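Local coordinates for acyl-[acyl-carrier-protein]--UDP-N-acetylglucosamine O-acyltransferase (Acinetobacter baumannii, PDB 4E6U) that catalyses the transfer of an acyl chain from acyl carrier protein to UDP-N-acetylglucosamine, an early step in making the lipid A part of lipopolysaccharide, at residues A14-S19 with V26-Y31; A42-H47 with Q60-F65; L118-T123 with H134-N139. All blocks are in the same frame, centred on the assembly; numbering follows the deposited sequence.

Interaction 1 of 3, residues A14-S19 with V26-Y31; sequences AIIDPS and VQIGPY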
loop_
_atom_site.group_PDB
_atom_site.type_symbol
_atom_site.label_atom_id
_atom_site.label_comp_id
_atom_site.label_asym_id
_atom_site.label_seq_id
_atom_site.Cartn_x
_atom_site.Cartn_y
_atom_site.Cartn_z
ATOM N N ALA A 14 -2.974 -24.936 14.659
ATOM C CA ALA A 14 -1.744 -24.158 14.781
ATOM C C ALA A 14 -0.563 -25.129 14.739
ATOM O O ALA A 14 -0.668 -26.305 15.177
ATOM C CB ALA A 14 -1.730 -23.381 16.071
ATOM N N ILE A 15 0.565 -24.677 14.214
ATOM C CA ILE A 15 1.784 -25.487 14.196
ATOM C C ILE A 15 2.830 -24.725 14.966
ATOM O O ILE A 15 3.202 -23.613 14.581
ATOM C CB ILE A 15 2.249 -25.789 12.766
ATOM C CG1 ILE A 15 1.146 -26.534 12.016
ATOM C CG2 ILE A 15 3.533 -26.656 12.802
ATOM C CD1 ILE A 15 1.433 -26.748 10.516
ATOM N N ILE A 16 3.302 -25.323 16.056
ATOM C CA ILE A 16 4.138 -24.638 17.039
ATOM C C ILE A 16 5.468 -25.349 17.177
ATOM O O ILE A 16 5.504 -26.523 17.592
ATOM C CB ILE A 16 3.411 -24.531 18.413
ATOM C CG1 ILE A 16 2.075 -23.794 18.243
ATOM C CG2 ILE A 16 4.335 -23.856 19.441
ATOM C CD1 ILE A 16 1.183 -23.761 19.489
ATOM N N ASP A 17 6.558 -24.672 16.842
ATOM C CA ASP A 17 7.878 -25.281 16.929
ATOM C C ASP A 17 8.161 -25.766 18.360
ATOM O O ASP A 17 7.829 -25.083 19.322
ATOM C CB ASP A 17 8.951 -24.282 16.515
ATOM C CG ASP A 17 10.279 -24.948 16.248
ATOM O OD1 ASP A 17 10.499 -25.339 15.094
ATOM O OD2 ASP A 17 11.113 -25.085 17.187
ATOM N N PRO A 18 8.758 -26.965 18.506
ATOM C CA PRO A 18 9.078 -27.470 19.853
ATOM C C PRO A 18 9.932 -26.522 20.685
ATOM O O PRO A 18 9.850 -26.575 21.910
ATOM C CB PRO A 18 9.829 -28.776 19.562
ATOM C CG PRO A 18 9.240 -29.251 18.233
ATOM C CD PRO A 18 9.079 -27.952 17.452
ATOM N N SER A 19 10.708 -25.638 20.055
ATOM C CA SER A 19 11.526 -24.679 20.819
ATOM C C SER A 19 10.786 -23.413 21.215
ATOM O O SER A 19 11.347 -22.566 21.913
ATOM C CB SER A 19 12.782 -24.295 20.051
ATOM O OG SER A 19 12.427 -23.490 18.926
ATOM N N VAL A 26 -2.441 -17.576 26.640
ATOM C CA VAL A 26 -2.199 -17.193 25.241
ATOM C C VAL A 26 -3.235 -17.860 24.351
ATOM O O VAL A 26 -3.543 -19.042 24.515
ATOM C CB VAL A 26 -0.782 -17.564 24.822
ATOM C CG1 VAL A 26 -0.601 -17.462 23.286
ATOM C CG2 VAL A 26 0.211 -16.628 25.519
ATOM N N GLN A 27 -3.765 -17.087 23.415
ATOM C CA GLN A 27 -4.703 -17.586 22.414
ATOM C C GLN A 27 -4.006 -17.595 21.075
ATOM O O GLN A 27 -3.338 -16.624 20.719
ATOM C CB GLN A 27 -5.931 -16.708 22.336
ATOM C CG GLN A 27 -6.770 -16.717 23.595
ATOM C CD GLN A 27 -7.827 -15.637 23.538
ATOM O OE1 GLN A 27 -7.665 -14.549 24.109
ATOM N NE2 GLN A 27 -8.875 -15.895 22.789
ATOM N N ILE A 28 -4.170 -18.685 20.344
ATOM C CA ILE A 28 -3.611 -18.818 19.005
ATOM C C ILE A 28 -4.685 -19.454 18.149
ATOM O O ILE A 28 -5.133 -20.557 18.451
ATOM C CB ILE A 28 -2.321 -19.674 18.990
ATOM C CG1 ILE A 28 -1.235 -19.054 19.882
ATOM C CG2 ILE A 28 -1.801 -19.882 17.543
ATOM C CD1 ILE A 28 0.043 -19.875 20.027
ATOM N N GLY A 29 -5.090 -18.768 17.087
ATOM C CA GLY A 29 -6.174 -19.266 16.258
ATOM C C GLY A 29 -5.768 -20.281 15.205
ATOM O O GLY A 29 -4.601 -20.674 15.086
ATOM N N PRO A 30 -6.752 -20.712 14.411
ATOM C CA PRO A 30 -6.480 -21.727 13.417
ATOM C C PRO A 30 -5.416 -21.330 12.391
ATOM O O PRO A 30 -5.316 -20.159 12.004
ATOM C CB PRO A 30 -7.823 -21.893 12.695
ATOM C CG PRO A 30 -8.856 -21.363 13.613
ATOM C CD PRO A 30 -8.177 -20.347 14.490
ATOM N N TYR A 31 -4.609 -22.305 11.996
ATOM C CA TYR A 31 -3.700 -22.165 10.865
ATOM C C TYR A 31 -2.597 -21.156 11.104
ATOM O O TYR A 31 -2.058 -20.612 10.160
ATOM C CB TYR A 31 -4.487 -21.899 9.550
ATOM C CG TYR A 31 -5.610 -22.887 9.329
ATOM C CD1 TYR A 31 -6.941 -22.484 9.148
ATOM C CD2 TYR A 31 -5.343 -24.248 9.337
ATOM C CE1 TYR A 31 -7.955 -23.440 8.949
ATOM C CE2 TYR A 31 -6.339 -25.191 9.169
ATOM C CZ TYR A 31 -7.635 -24.785 8.988
ATOM O OH TYR A 31 -8.578 -25.785 8.817
#

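Interaction 2 of 3, residues A42-H47 with Q60-F65; sequences AGTKLH and QNNEIF. With SO4 (sulfate ion), chain C.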
loop_
_atom_site.group_PDB
_atom_site.type_symbol
_atom_site.label_atom_id
_atom_site.label_comp_id
_atom_site.label_asym_id
_atom_site.label_seq_id
_atom_site.Cartn_x
_atom_site.Cartn_y
_atom_site.Cartn_z
ATOM N N ALA A 42 2.137 -13.570 28.322
ATOM C CA ALA A 42 0.833 -13.854 28.860
ATOM C C ALA A 42 -0.234 -12.943 28.308
ATOM O O ALA A 42 -0.033 -11.734 28.165
ATOM C CB ALA A 42 0.880 -13.735 30.396
ATOM N N GLY A 43 -1.379 -13.531 27.994
ATOM C CA GLY A 43 -2.528 -12.761 27.564
ATOM C C GLY A 43 -2.529 -12.340 26.097
ATOM O O GLY A 43 -3.470 -11.703 25.646
ATOM N N THR A 44 -1.470 -12.661 25.375
ATOM C CA THR A 44 -1.409 -12.312 23.962
ATOM C C THR A 44 -2.362 -13.196 23.182
ATOM O O THR A 44 -2.538 -14.385 23.480
ATOM C CB THR A 44 0.042 -12.403 23.469
ATOM O OG1 THR A 44 0.741 -11.234 23.923
ATOM C CG2 THR A 44 0.130 -12.451 21.926
ATOM N N LYS A 45 -3.007 -12.583 22.198
ATOM C CA LYS A 45 -3.938 -13.278 21.295
ATOM C C LYS A 45 -3.504 -13.141 19.853
ATOM O O LYS A 45 -3.333 -12.019 19.347
ATOM C CB LYS A 45 -5.355 -12.723 21.431
ATOM C CG LYS A 45 -6.350 -13.285 20.399
ATOM C CD LYS A 45 -7.760 -12.736 20.625
ATOM C CE LYS A 45 -8.723 -13.341 19.622
ATOM N NZ LYS A 45 -10.126 -12.890 19.861
ATOM N N LEU A 46 -3.322 -14.283 19.217
ATOM C CA LEU A 46 -3.164 -14.345 17.770
ATOM C C LEU A 46 -4.477 -14.835 17.208
ATOM O O LEU A 46 -5.020 -15.826 17.699
ATOM C CB LEU A 46 -2.056 -15.315 17.379
ATOM C CG LEU A 46 -0.611 -14.811 17.396
ATOM C CD1 LEU A 46 -0.206 -14.271 18.770
ATOM C CD2 LEU A 46 0.328 -15.904 16.963
ATOM N N HIS A 47 -4.982 -14.154 16.181
ATOM C CA HIS A 47 -6.155 -14.621 15.441
ATOM C C HIS A 47 -5.758 -15.820 14.573
ATOM O O HIS A 47 -4.721 -16.435 14.801
ATOM C CB HIS A 47 -6.681 -13.438 14.628
ATOM C CG HIS A 47 -7.324 -12.390 15.479
ATOM N ND1 HIS A 47 -8.672 -12.102 15.419
ATOM C CD2 HIS A 47 -6.810 -11.594 16.450
ATOM C CE1 HIS A 47 -8.953 -11.156 16.302
ATOM N NE2 HIS A 47 -7.844 -10.842 16.949
ATOM N N GLN A 60 3.261 -9.156 26.696
ATOM C CA GLN A 60 1.972 -9.522 27.249
ATOM C C GLN A 60 0.859 -8.723 26.625
ATOM O O GLN A 60 1.044 -7.563 26.245
ATOM C CB GLN A 60 1.969 -9.253 28.760
ATOM C CG GLN A 60 2.988 -10.104 29.524
ATOM C CD GLN A 60 2.911 -9.950 31.042
ATOM O OE1 GLN A 60 3.436 -10.788 31.776
ATOM N NE2 GLN A 60 2.271 -8.893 31.511
ATOM N N ASN A 61 -0.310 -9.352 26.516
ATOM C CA ASN A 61 -1.532 -8.658 26.117
ATOM C C ASN A 61 -1.499 -7.980 24.746
ATOM O O ASN A 61 -2.185 -6.980 24.522
ATOM C CB ASN A 61 -1.996 -7.679 27.216
ATOM C CG ASN A 61 -2.275 -8.389 28.525
ATOM O OD1 ASN A 61 -2.986 -9.384 28.554
ATOM N ND2 ASN A 61 -1.694 -7.892 29.602
ATOM N N ASN A 62 -0.729 -8.569 23.825
ATOM C CA ASN A 62 -0.748 -8.139 22.426
ATOM C C ASN A 62 -1.904 -8.788 21.704
ATOM O O ASN A 62 -2.419 -9.816 22.141
ATOM C CB ASN A 62 0.577 -8.528 21.781
ATOM C CG ASN A 62 1.738 -7.756 22.377
ATOM O OD1 ASN A 62 1.870 -6.557 22.141
ATOM N ND2 ASN A 62 2.570 -8.417 23.157
ATOM N N GLU A 63 -2.289 -8.201 20.590
ATOM C CA GLU A 63 -3.268 -8.815 19.727
ATOM C C GLU A 63 -2.770 -8.675 18.310
ATOM O O GLU A 63 -2.491 -7.552 17.837
ATOM C CB GLU A 63 -4.634 -8.176 19.911
ATOM C CG GLU A 63 -5.738 -8.910 19.156
ATOM C CD GLU A 63 -7.142 -8.402 19.454
ATOM O OE1 GLU A 63 -8.108 -9.009 18.932
ATOM O OE2 GLU A 63 -7.300 -7.379 20.179
ATOM N N ILE A 64 -2.701 -9.817 17.635
ATOM C CA ILE A 64 -2.157 -9.901 16.269
ATOM C C ILE A 64 -3.206 -10.546 15.372
ATOM O O ILE A 64 -3.659 -11.666 15.653
ATOM C CB ILE A 64 -0.857 -10.716 16.219
ATOM C CG1 ILE A 64 0.155 -10.189 17.258
ATOM C CG2 ILE A 64 -0.267 -10.684 14.801
ATOM C CD1 ILE A 64 1.508 -10.917 17.294
ATOM N N PHE A 65 -3.574 -9.848 14.304
ATOM C CA PHE A 65 -4.666 -10.265 13.424
ATOM C C PHE A 65 -4.177 -11.072 12.220
ATOM O O PHE A 65 -2.967 -11.161 11.915
ATOM C CB PHE A 65 -5.435 -9.031 12.945
ATOM C CG PHE A 65 -6.317 -8.416 13.998
ATOM C CD1 PHE A 65 -5.768 -7.688 15.053
ATOM C CD2 PHE A 65 -7.694 -8.545 13.913
ATOM C CE1 PHE A 65 -6.591 -7.094 16.033
ATOM C CE2 PHE A 65 -8.527 -7.972 14.891
ATOM C CZ PHE A 65 -7.960 -7.233 15.952
HETATM S S SO4 C . -12.766 -12.757 17.101
HETATM O O1 SO4 C . -13.593 -13.726 17.834
HETATM O O2 SO4 C . -13.081 -11.402 17.557
HETATM O O3 SO4 C . -11.350 -13.038 17.360
HETATM O O4 SO4 C . -13.044 -12.871 15.657
HETATM O O HOH W 1 4.498 -13.419 30.157
HETATM O O HOH W 2 -10.185 -9.996 20.332
#

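Interaction 3 of 3, residues L118-T123 with H134-N139; sequences LLMVNT and HNIFAN. With EDO (1,2-ethanediol), chain J.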
loop_
_atom_site.group_PDB
_atom_site.type_symbol
_atom_site.label_atom_id
_atom_site.label_comp_id
_atom_site.label_asym_id
_atom_site.label_seq_id
_atom_site.Cartn_x
_atom_site.Cartn_y
_atom_site.Cartn_z
ATOM N N LEU A 118 -0.371 0.965 18.013
ATOM C CA LEU A 118 -1.379 0.494 17.056
ATOM C C LEU A 118 -0.742 0.510 15.683
ATOM O O LEU A 118 -0.360 1.582 15.177
ATOM C CB LEU A 118 -2.609 1.390 17.090
ATOM C CG LEU A 118 -3.625 1.194 15.959
ATOM C CD1 LEU A 118 -4.135 -0.262 15.871
ATOM C CD2 LEU A 118 -4.812 2.153 16.081
ATOM N N LEU A 119 -0.581 -0.681 15.106
ATOM C CA LEU A 119 -0.086 -0.853 13.742
ATOM C C LEU A 119 -1.284 -1.237 12.903
ATOM O O LEU A 119 -1.750 -2.377 12.974
ATOM C CB LEU A 119 1.025 -1.909 13.673
ATOM C CG LEU A 119 2.426 -1.498 14.145
ATOM C CD1 LEU A 119 2.431 -1.221 15.641
ATOM C CD2 LEU A 119 3.446 -2.574 13.818
ATOM N N MET A 120 -1.814 -0.274 12.166
ATOM C CA MET A 120 -2.988 -0.536 11.335
ATOM C C MET A 120 -2.645 -1.390 10.137
ATOM O O MET A 120 -1.486 -1.740 9.901
ATOM C CB MET A 120 -3.643 0.768 10.900
ATOM C CG MET A 120 -4.274 1.499 12.058
ATOM S SD MET A 120 -5.233 2.915 11.463
ATOM C CE MET A 120 -5.275 3.950 12.910
ATOM N N VAL A 121 -3.676 -1.761 9.388
ATOM C CA VAL A 121 -3.496 -2.743 8.314
ATOM C C VAL A 121 -2.323 -2.393 7.409
ATOM O O VAL A 121 -2.155 -1.243 6.985
ATOM C CB VAL A 121 -4.789 -2.895 7.477
ATOM C CG1 VAL A 121 -4.556 -3.687 6.227
ATOM C CG2 VAL A 121 -5.899 -3.546 8.307
ATOM N N ASN A 122 -1.521 -3.399 7.086
ATOM C CA ASN A 122 -0.375 -3.258 6.188
ATOM C C ASN A 122 0.651 -2.243 6.665
ATOM O O ASN A 122 1.194 -1.465 5.870
ATOM C CB ASN A 122 -0.839 -2.928 4.750
ATOM C CG ASN A 122 0.297 -3.040 3.709
ATOM O OD1 ASN A 122 0.307 -2.320 2.705
ATOM N ND2 ASN A 122 1.261 -3.917 3.953
ATOM N N THR A 123 0.932 -2.245 7.959
ATOM C CA THR A 123 2.121 -1.524 8.471
ATOM C C THR A 123 3.331 -2.420 8.278
ATOM O O THR A 123 3.312 -3.598 8.652
ATOM C CB THR A 123 1.997 -1.167 9.965
ATOM O OG1 THR A 123 0.862 -0.319 10.151
ATOM C CG2 THR A 123 3.250 -0.415 10.451
ATOM N N HIS A 134 3.132 3.862 22.498
ATOM C CA HIS A 134 1.971 4.734 22.268
ATOM C C HIS A 134 1.938 5.388 20.892
ATOM O O HIS A 134 1.382 6.482 20.721
ATOM C CB HIS A 134 1.825 5.814 23.378
ATOM C CG HIS A 134 1.643 5.248 24.753
ATOM N ND1 HIS A 134 0.442 4.734 25.196
ATOM C CD2 HIS A 134 2.510 5.127 25.787
ATOM C CE1 HIS A 134 0.584 4.307 26.440
ATOM N NE2 HIS A 134 1.827 4.536 26.820
ATOM N N ASN A 135 2.505 4.706 19.905
ATOM C CA ASN A 135 2.502 5.219 18.546
ATOM C C ASN A 135 1.334 4.681 17.737
ATOM O O ASN A 135 0.794 3.619 18.062
ATOM C CB ASN A 135 3.799 4.849 17.859
ATOM C CG ASN A 135 5.006 5.390 18.594
ATOM O OD1 ASN A 135 5.172 6.615 18.695
ATOM N ND2 ASN A 135 5.849 4.508 19.103
ATOM N N ILE A 136 0.964 5.399 16.691
ATOM C CA ILE A 136 -0.102 4.962 15.788
ATOM C C ILE A 136 0.440 5.037 14.385
ATOM O O ILE A 136 0.863 6.104 13.929
ATOM C CB ILE A 136 -1.360 5.844 15.887
ATOM C CG1 ILE A 136 -1.972 5.773 17.291
ATOM C CG2 ILE A 136 -2.371 5.444 14.782
ATOM C CD1 ILE A 136 -3.096 6.775 17.538
ATOM N N PHE A 137 0.437 3.903 13.691
ATOM C CA PHE A 137 0.793 3.826 12.277
ATOM C C PHE A 137 -0.485 3.533 11.522
ATOM O O PHE A 137 -1.080 2.466 11.701
ATOM C CB PHE A 137 1.800 2.710 12.036
ATOM C CG PHE A 137 3.052 2.834 12.850
ATOM C CD1 PHE A 137 4.161 3.505 12.339
ATOM C CD2 PHE A 137 3.107 2.319 14.136
ATOM C CE1 PHE A 137 5.314 3.624 13.085
ATOM C CE2 PHE A 137 4.252 2.416 14.888
ATOM C CZ PHE A 137 5.369 3.077 14.364
ATOM N N ALA A 138 -0.933 4.477 10.710
ATOM C CA ALA A 138 -2.141 4.280 9.923
ATOM C C ALA A 138 -1.899 3.317 8.769
ATOM O O ALA A 138 -0.790 2.831 8.552
ATOM C CB ALA A 138 -2.695 5.611 9.434
ATOM N N ASN A 139 -2.955 3.006 8.043
ATOM C CA ASN A 139 -2.865 1.969 7.032
ATOM C C ASN A 139 -1.752 2.185 6.033
ATOM O O ASN A 139 -1.504 3.319 5.619
ATOM C CB ASN A 139 -4.186 1.886 6.249
ATOM C CG ASN A 139 -5.272 1.221 7.032
ATOM O OD1 ASN A 139 -5.495 1.553 8.179
ATOM N ND2 ASN A 139 -5.973 0.263 6.401
HETATM C C1 EDO J . -7.584 4.208 7.578
HETATM O O1 EDO J . -6.378 4.421 8.331
HETATM C C2 EDO J . -7.282 4.135 6.084
HETATM O O2 EDO J . -5.992 4.705 5.822
#

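Interaction 1 of 3, residues A14-S19 with V26-Y31
The methyl of A14 meets the carbonyl oxygen of the flat peptide group after G29, A14 CB lying 4.1 Å from G29 O. The ring of Y31, a second flat group, takes no part in the contact with 14-19: it packs edge-to-face with the Y31 rings of the other two subunits, and its OH is hydrogen-bonded to T13 O of the second subunit. The third flat group is the carboxylate of D17, gripped at OD2 from opposite faces. S19 N donates to D17 OD2 at 2.9 Å, on the anti side and out of the plane, closing an Asx turn around P18, whose ring fixes a phi (-55°) compatible with the turn. S19 OG comes to the same D17 OD2 at 2.7 Å from above the other face, and also pairs with Q37 N.

The contact itself is carried by I28, whose two branches divide the work. With CG1 beside the backbone N (chi1 -60°), I28 CG2 is left to meet A14 CB at 3.8 Å, while I28 CD1 extends tip to tip toward I16 CD1 at 4.1 Å. A branched aliphatic suits this place because it touches two neighbours at once, and the small A14 fits beside CG2.

Strands 15-16 and 27-28 belong to different sheets of the first coil of a left-handed parallel beta-helix, the hexapeptide-repeat fold. They meet chiefly through apolar carbon, without directional bonds; the contact is small, with I28 its buried centre, which implies only modest cohesion from close packing.

Interaction 2 of 3, residues A42-H47 with Q60-F65
H47 carries its ring anti to the carbonyl carbon (chi1 -71°), and E63 sets CG anti to its backbone N (chi1 -173°) and runs on extended; together they bring H47 NE2 to E63 OE1 at 2.7 Å. The bond is nearly straight, lies in the imidazole plane and uses the anti lone pair of OE1, with ring and carboxylate almost coplanar. F65 lies alongside, its ring in an offset stack with that of H47, centroids 4.0 Å apart and planes at 18°. Over the opposite imidazole face passes CE of the extended K45. Its NZ donates to sulfate O3 at 2.8 Å, the ion probably coming from the crystallisation liquor, and a water joins NZ to E63 OE1. The long chains of K45 and E63 suit the solvent side, and their charges, K45 NZ 4.5 Å from E63 OE1, probably attract.

The other side is aliphatic: L46 CD1 and I64 CD1 touch at 4.0 Å. Beneath, the strands pair in parallel, N62 O accepting from K45 N, K45 O from I64 N and I64 O from H47 N. At the turn, T44 OG1 is bonded to G59 O and accepts from N62 N at 3.0 Å, a double role that suits threonine. G43 takes a positive phi, which favours glycine, and a beta carbon there would run into N61 OD1, 3.5 Å from G43 CA.

Strand 45-46 sits between 27-28 and 63-64 in one parallel wall of the beta-helix, and N62 ties it onward through G89 and N92. E72 of the second subunit packs on H47 and F65.

Interaction 3 of 3, residues L118-T123 with H134-N139
L118 and F137 carry the central backbone bond of this contact: F137 N donates to L118 O at 2.9 Å, nearly straight. It is flanked by L118 N to N135 O and by M120 N to F137 O, so strands 118-119 and 136-137 run parallel in register, L118 beside I136 and L119 beside F137.

Apolar contacts occupy both sides of the wall. On one, L119 CG lies 3.9 Å from F137 CD2, the two side chains pointing the same way, while T123 CG2 crosses to F137 CB at 3.8 Å; phenylalanine is apolar and wide enough to touch both from one strand position. On the other, the extended, flexible M120 reaches obliquely over to put CE 3.8 Å from I136 CG2, and its SD lies by A138. N139, with CG beside its backbone N (chi1 -75°), packs ND2 3.5 Å from V121 CB.

Polar groups gather at the turn. T123 OG1 donates to M120 O at 2.8 Å, bracing the type II turn from M120 to T123, in which N122 takes a positive phi that asparagine tolerates well. N139 OD1 accepts from O1 of an ethanediol, probably from the crystallisation liquor, at 3.0 Å.

The ladder and its apolar faces thus join successive coils, while N139 OD1 and V121 N, bonded to the side-chain amide of Q75 of the second subunit, tie the turn to the trimer partner.

All three contacts reach the same sheet of the beta-helix and touch the second subunit, but at different positions along the helix axis. Interaction 1, partly buried, lies at the N-terminal end, joining two different sheets of one coil by apolar contact. Interactions 2 and 3 each join neighbouring strands of the shared sheet with a parallel ladder. Interactions 1 and 2 are continuous, since Q27 bonds through its backbone to T44 and L46. Interaction 3, about 16 Å from interaction 2 between centres, is buried nearer the middle of the chain, and its side chains meet mainly through hydrocarbon over the backbone ladder, whereas interaction 2 is partly buried and carries charged and aromatic groups on its outer side.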